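Local coordinates for plasmid pRiA4b Orf3-like domain-containing protein (Methanosarcina mazei, PDB 2I1S) that is of unknown function but belongs to the plasmid pRiA4b ORF-3-like family, at residues A[102-114]-A[139-151]. Sequence-based numbering, arbitrary orientation.
Sequences LYTYDFGDNWQVK and AVPEDSGGVWGYE
Trp111 slides its six-membered ring between Val140 and Gly146, a worked example of how one indole can fasten a hairpin to the loop leading into a helix. Val140 CG2 stands almost on the ring normal, 3.4 Å from the centroid of the six-membered ring, while Gly146 CA makes a second CH-pi contact over the opposite face. With CG beside the backbone N (chi1 -57°), the indole runs out from its strand toward 139-151, where Ser144 OG lies at the ring edge, 3.2 Å from Trp111 CZ2, and itself bonds back to Pro141 O within a type II turn. Trp111 NE1 donates to a water at 3.0 Å, which in turn donates to Asp106 OD1 and Glu142 OE1 and accepts from Asp143 N.

Asp109 ties the hairpin loop to the backbone of 139-151: its OD2 receives Gly145 N at 2.8 Å, from above the carboxylate plane, and a water links its OD1 to Asp143 O. Within the hairpin loop, Gly108 N meets Asp106 OD2 near the carboxylate plane, on its anti side, and Asp109 N comes from above the same face. Glu142 bends at chi2 and brings OE2 to the edge of the Tyr105 ring, accepting a very short bond from Tyr105 OH (2.5 Å); Glu48 N also donates to OE2. Trp47 meets both Trp111 and Tyr105. The whole is a beta hairpin, with an Asx turn at Asp106 in its connection, whose Trp111 packs against the segment 139-151.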
loop_
_atom_site.group_PDB
_atom_site.type_symbol
_atom_site.label_atom_id
_atom_site.label_comp_id
_atom_site.label_asym_id
_atom_site.label_seq_id
_atom_site.Cartn_x
_atom_site.Cartn_y
_atom_site.Cartn_z
ATOM N N LEU A 102 3.973 -8.084 -4.637
ATOM C CA LEU A 102 4.585 -7.480 -3.458
ATOM C C LEU A 102 5.150 -6.070 -3.755
ATOM O O LEU A 102 5.948 -5.888 -4.677
ATOM C CB LEU A 102 5.656 -8.389 -2.880
ATOM C CG LEU A 102 6.283 -7.862 -1.575
ATOM C CD1 LEU A 102 5.321 -7.921 -0.366
ATOM C CD2 LEU A 102 7.603 -8.636 -1.318
ATOM N N TYR A 103 4.744 -5.101 -2.955
ATOM C CA TYR A 103 5.229 -3.717 -3.044
ATOM C C TYR A 103 6.102 -3.410 -1.842
ATOM O O TYR A 103 5.648 -3.519 -0.713
ATOM C CB TYR A 103 4.028 -2.766 -3.053
ATOM C CG TYR A 103 4.298 -1.277 -3.002
ATOM C CD1 TYR A 103 4.641 -0.564 -4.148
ATOM C CD2 TYR A 103 4.137 -0.560 -1.825
ATOM C CE1 TYR A 103 4.845 0.829 -4.118
ATOM C CE2 TYR A 103 4.333 0.841 -1.781
ATOM C CZ TYR A 103 4.680 1.534 -2.929
ATOM O OH TYR A 103 4.829 2.937 -2.898
ATOM N N THR A 104 7.338 -3.015 -2.092
ATOM C CA THR A 104 8.236 -2.529 -1.058
ATOM C C THR A 104 8.429 -1.001 -1.208
ATOM O O THR A 104 8.656 -0.479 -2.303
ATOM C CB THR A 104 9.603 -3.291 -1.112
ATOM O OG1 THR A 104 9.364 -4.705 -1.025
ATOM C CG2 THR A 104 10.560 -2.861 0.033
ATOM N N TYR A 105 8.302 -0.290 -0.091
ATOM C CA TYR A 105 8.502 1.135 -0.031
ATOM C C TYR A 105 9.420 1.415 1.170
ATOM O O TYR A 105 9.169 0.914 2.280
ATOM C CB TYR A 105 7.150 1.848 0.114
ATOM C CG TYR A 105 7.273 3.319 0.464
ATOM C CD1 TYR A 105 7.902 4.220 -0.431
ATOM C CD2 TYR A 105 6.815 3.813 1.700
ATOM C CE1 TYR A 105 8.048 5.589 -0.125
ATOM C CE2 TYR A 105 6.940 5.174 2.018
ATOM C CZ TYR A 105 7.587 6.064 1.092
ATOM O OH TYR A 105 7.739 7.432 1.360
ATOM N N ASP A 106 10.474 2.214 0.950
ATOM C CA ASP A 106 11.478 2.546 1.975
ATOM C C ASP A 106 12.401 1.365 2.151
ATOM O O ASP A 106 12.061 0.408 2.844
ATOM C CB ASP A 106 10.844 2.950 3.341
ATOM C CG ASP A 106 11.838 3.660 4.281
ATOM O OD1 ASP A 106 11.412 4.462 5.122
ATOM O OD2 ASP A 106 13.064 3.433 4.173
ATOM N N PHE A 107 13.575 1.437 1.537
ATOM C CA PHE A 107 14.540 0.342 1.571
ATOM C C PHE A 107 15.338 0.315 2.876
ATOM O O PHE A 107 16.192 -0.572 3.065
ATOM C CB PHE A 107 15.471 0.387 0.318
ATOM C CG PHE A 107 14.722 0.178 -0.994
ATOM C CD1 PHE A 107 13.371 -0.228 -0.990
ATOM C CD2 PHE A 107 15.365 0.343 -2.213
ATOM C CE1 PHE A 107 12.668 -0.422 -2.159
ATOM C CE2 PHE A 107 14.669 0.142 -3.414
ATOM C CZ PHE A 107 13.327 -0.233 -3.394
ATOM N N GLY A 108 15.073 1.278 3.762
ATOM C CA GLY A 108 15.604 1.245 5.139
ATOM C C GLY A 108 14.618 0.586 6.106
ATOM O O GLY A 108 14.896 -0.463 6.692
ATOM N N ASP A 109 13.444 1.188 6.261
ATOM C CA ASP A 109 12.395 0.615 7.103
ATOM C C ASP A 109 11.777 -0.661 6.503
ATOM O O ASP A 109 11.269 -1.503 7.255
ATOM C CB ASP A 109 11.283 1.647 7.387
ATOM C CG ASP A 109 11.650 2.653 8.490
ATOM O OD1 ASP A 109 12.837 2.793 8.869
ATOM O OD2 ASP A 109 10.722 3.315 8.996
ATOM N N ASN A 110 11.806 -0.793 5.177
ATOM C CA ASN A 110 11.404 -2.019 4.461
ATOM C C ASN A 110 9.902 -2.316 4.668
ATOM O O ASN A 110 9.494 -3.372 5.160
ATOM C CB ASN A 110 12.360 -3.197 4.804
ATOM C CG ASN A 110 12.127 -4.471 3.919
ATOM O OD1 ASN A 110 11.805 -4.384 2.726
ATOM N ND2 ASN A 110 12.295 -5.660 4.532
ATOM N N TRP A 111 9.074 -1.331 4.347
ATOM C CA TRP A 111 7.629 -1.541 4.381
ATOM C C TRP A 111 7.230 -2.369 3.198
ATOM O O TRP A 111 7.635 -2.079 2.060
ATOM C CB TRP A 111 6.860 -0.203 4.323
ATOM C CG TRP A 111 7.221 0.788 5.429
ATOM C CD1 TRP A 111 7.739 2.032 5.257
ATOM C CD2 TRP A 111 7.053 0.610 6.851
ATOM N NE1 TRP A 111 7.938 2.636 6.476
ATOM C CE2 TRP A 111 7.514 1.797 7.473
ATOM C CE3 TRP A 111 6.569 -0.440 7.660
ATOM C CZ2 TRP A 111 7.502 1.976 8.879
ATOM C CZ3 TRP A 111 6.562 -0.281 9.051
ATOM C CH2 TRP A 111 7.016 0.938 9.653
ATOM N N GLN A 112 6.382 -3.359 3.455
ATOM C CA GLN A 112 5.880 -4.236 2.394
ATOM C C GLN A 112 4.394 -4.283 2.402
ATOM O O GLN A 112 3.763 -4.559 3.430
ATOM C CB GLN A 112 6.454 -5.631 2.542
ATOM C CG GLN A 112 7.973 -5.687 2.288
ATOM C CD GLN A 112 8.538 -7.039 2.575
ATOM O OE1 GLN A 112 8.234 -7.643 3.593
ATOM N NE2 GLN A 112 9.367 -7.533 1.680
ATOM N N VAL A 113 3.822 -4.009 1.246
ATOM C CA VAL A 113 2.395 -4.064 1.081
ATOM C C VAL A 113 2.069 -5.233 0.148
ATOM O O VAL A 113 2.623 -5.298 -0.941
ATOM C CB VAL A 113 1.860 -2.755 0.497
ATOM C CG1 VAL A 113 0.315 -2.857 0.279
ATOM C CG2 VAL A 113 2.267 -1.557 1.379
ATOM N N LYS A 114 1.214 -6.160 0.597
ATOM C CA LYS A 114 0.675 -7.218 -0.271
ATOM C C LYS A 114 -0.441 -6.633 -1.096
ATOM O O LYS A 114 -1.327 -5.918 -0.582
ATOM C CB LYS A 114 0.111 -8.393 0.522
ATOM C CG LYS A 114 1.083 -9.308 1.199
ATOM C CD LYS A 114 0.255 -10.358 2.019
ATOM C CE LYS A 114 0.968 -11.733 2.212
ATOM N NZ LYS A 114 1.767 -11.778 3.478
ATOM N N ALA A 139 -2.443 3.618 9.135
ATOM C CA ALA A 139 -1.218 3.324 8.413
ATOM C C ALA A 139 0.044 3.604 9.256
ATOM O O ALA A 139 0.054 4.461 10.153
ATOM C CB ALA A 139 -1.200 4.121 7.142
ATOM N N VAL A 140 1.111 2.853 9.000
ATOM C CA VAL A 140 2.353 3.088 9.755
ATOM C C VAL A 140 2.885 4.468 9.339
ATOM O O VAL A 140 2.882 4.794 8.145
ATOM C CB VAL A 140 3.419 1.970 9.488
ATOM C CG1 VAL A 140 2.907 0.589 9.966
ATOM C CG2 VAL A 140 3.843 1.914 7.988
ATOM N N PRO A 141 3.298 5.301 10.321
ATOM C CA PRO A 141 3.850 6.597 9.922
ATOM C C PRO A 141 5.173 6.419 9.185
ATOM O O PRO A 141 5.845 5.385 9.351
ATOM C CB PRO A 141 4.068 7.310 11.251
ATOM C CG PRO A 141 3.032 6.570 12.236
ATOM C CD PRO A 141 3.211 5.161 11.798
ATOM N N GLU A 142 5.511 7.416 8.364
ATOM C CA GLU A 142 6.782 7.432 7.719
ATOM C C GLU A 142 7.895 7.352 8.786
ATOM O O GLU A 142 7.771 7.960 9.839
ATOM C CB GLU A 142 6.929 8.693 6.825
ATOM C CG GLU A 142 6.032 8.685 5.562
ATOM C CD GLU A 142 6.746 8.123 4.324
ATOM O OE1 GLU A 142 7.779 7.438 4.503
ATOM O OE2 GLU A 142 6.294 8.369 3.163
ATOM N N ASP A 143 8.949 6.564 8.492
ATOM C CA ASP A 143 10.234 6.605 9.196
ATOM C C ASP A 143 10.170 5.986 10.613
ATOM O O ASP A 143 11.101 6.147 11.438
ATOM C CB ASP A 143 10.745 8.055 9.224
ATOM C CG ASP A 143 10.772 8.691 7.838
ATOM O OD1 ASP A 143 11.268 8.059 6.875
ATOM O OD2 ASP A 143 10.312 9.832 7.699
ATOM N N SER A 144 9.076 5.260 10.868
ATOM C CA SER A 144 8.775 4.766 12.219
ATOM C C SER A 144 9.548 3.492 12.635
ATOM O O SER A 144 9.231 2.890 13.665
ATOM C CB SER A 144 7.267 4.580 12.423
ATOM O OG SER A 144 6.762 3.534 11.617
ATOM N N GLY A 145 10.516 3.080 11.821
ATOM C CA GLY A 145 11.429 1.991 12.177
ATOM C C GLY A 145 11.054 0.595 11.671
ATOM O O GLY A 145 11.643 -0.380 12.120
ATOM N N GLY A 146 10.108 0.492 10.725
ATOM C CA GLY A 146 9.770 -0.783 10.126
ATOM C C GLY A 146 8.733 -1.456 11.016
ATOM O O GLY A 146 8.219 -0.844 11.959
ATOM N N VAL A 147 8.381 -2.705 10.737
ATOM C CA VAL A 147 7.290 -3.308 11.510
ATOM C C VAL A 147 7.721 -3.402 12.975
ATOM O O VAL A 147 6.940 -3.078 13.889
ATOM C CB VAL A 147 6.726 -4.617 10.892
ATOM C CG1 VAL A 147 6.161 -4.326 9.529
ATOM C CG2 VAL A 147 7.763 -5.697 10.765
ATOM N N TRP A 148 8.989 -3.734 13.183
ATOM C CA TRP A 148 9.531 -3.824 14.533
ATOM C C TRP A 148 9.491 -2.497 15.270
ATOM O O TRP A 148 8.973 -2.453 16.377
ATOM C CB TRP A 148 10.920 -4.486 14.548
ATOM C CG TRP A 148 10.752 -6.000 14.357
ATOM C CD1 TRP A 148 11.440 -6.815 13.489
ATOM C CD2 TRP A 148 9.771 -6.835 14.991
ATOM N NE1 TRP A 148 10.966 -8.106 13.578
ATOM C CE2 TRP A 148 9.945 -8.146 14.491
ATOM N N GLY A 149 10.000 -1.430 14.655
ATOM C CA GLY A 149 9.937 -0.098 15.249
ATOM C C GLY A 149 8.533 0.384 15.602
ATOM O O GLY A 149 8.302 0.905 16.684
ATOM N N TYR A 150 7.595 0.226 14.671
ATOM C CA TYR A 150 6.210 0.613 14.905
ATOM C C TYR A 150 5.535 -0.205 16.031
ATOM O O TYR A 150 4.923 0.360 16.927
ATOM C CB TYR A 150 5.404 0.570 13.594
ATOM C CG TYR A 150 3.967 1.056 13.739
ATOM C CD1 TYR A 150 3.699 2.380 14.125
ATOM C CD2 TYR A 150 2.889 0.192 13.524
ATOM C CE1 TYR A 150 2.412 2.837 14.272
ATOM C CE2 TYR A 150 1.555 0.643 13.654
ATOM C CZ TYR A 150 1.339 1.969 14.032
ATOM O OH TYR A 150 0.086 2.456 14.184
ATOM N N GLU A 151 5.659 -1.528 16.008
ATOM C CA GLU A 151 5.084 -2.326 17.092
ATOM C C GLU A 151 5.687 -1.978 18.467
ATOM O O GLU A 151 4.960 -1.952 19.454
ATOM C CB GLU A 151 5.155 -3.826 16.802
ATOM C CG GLU A 151 4.162 -4.296 15.738
ATOM C CD GLU A 151 2.745 -4.644 16.262
ATOM O OE1 GLU A 151 2.269 -4.016 17.245
ATOM O OE2 GLU A 151 2.100 -5.571 15.676
HETATM O O HOH W 1 8.911 5.406 5.960
HETATM O O HOH W 2 13.043 6.314 7.101
HETATM O O HOH W 3 13.404 4.692 10.642
HETATM O O HOH W 4 9.520 -3.372 8.182
#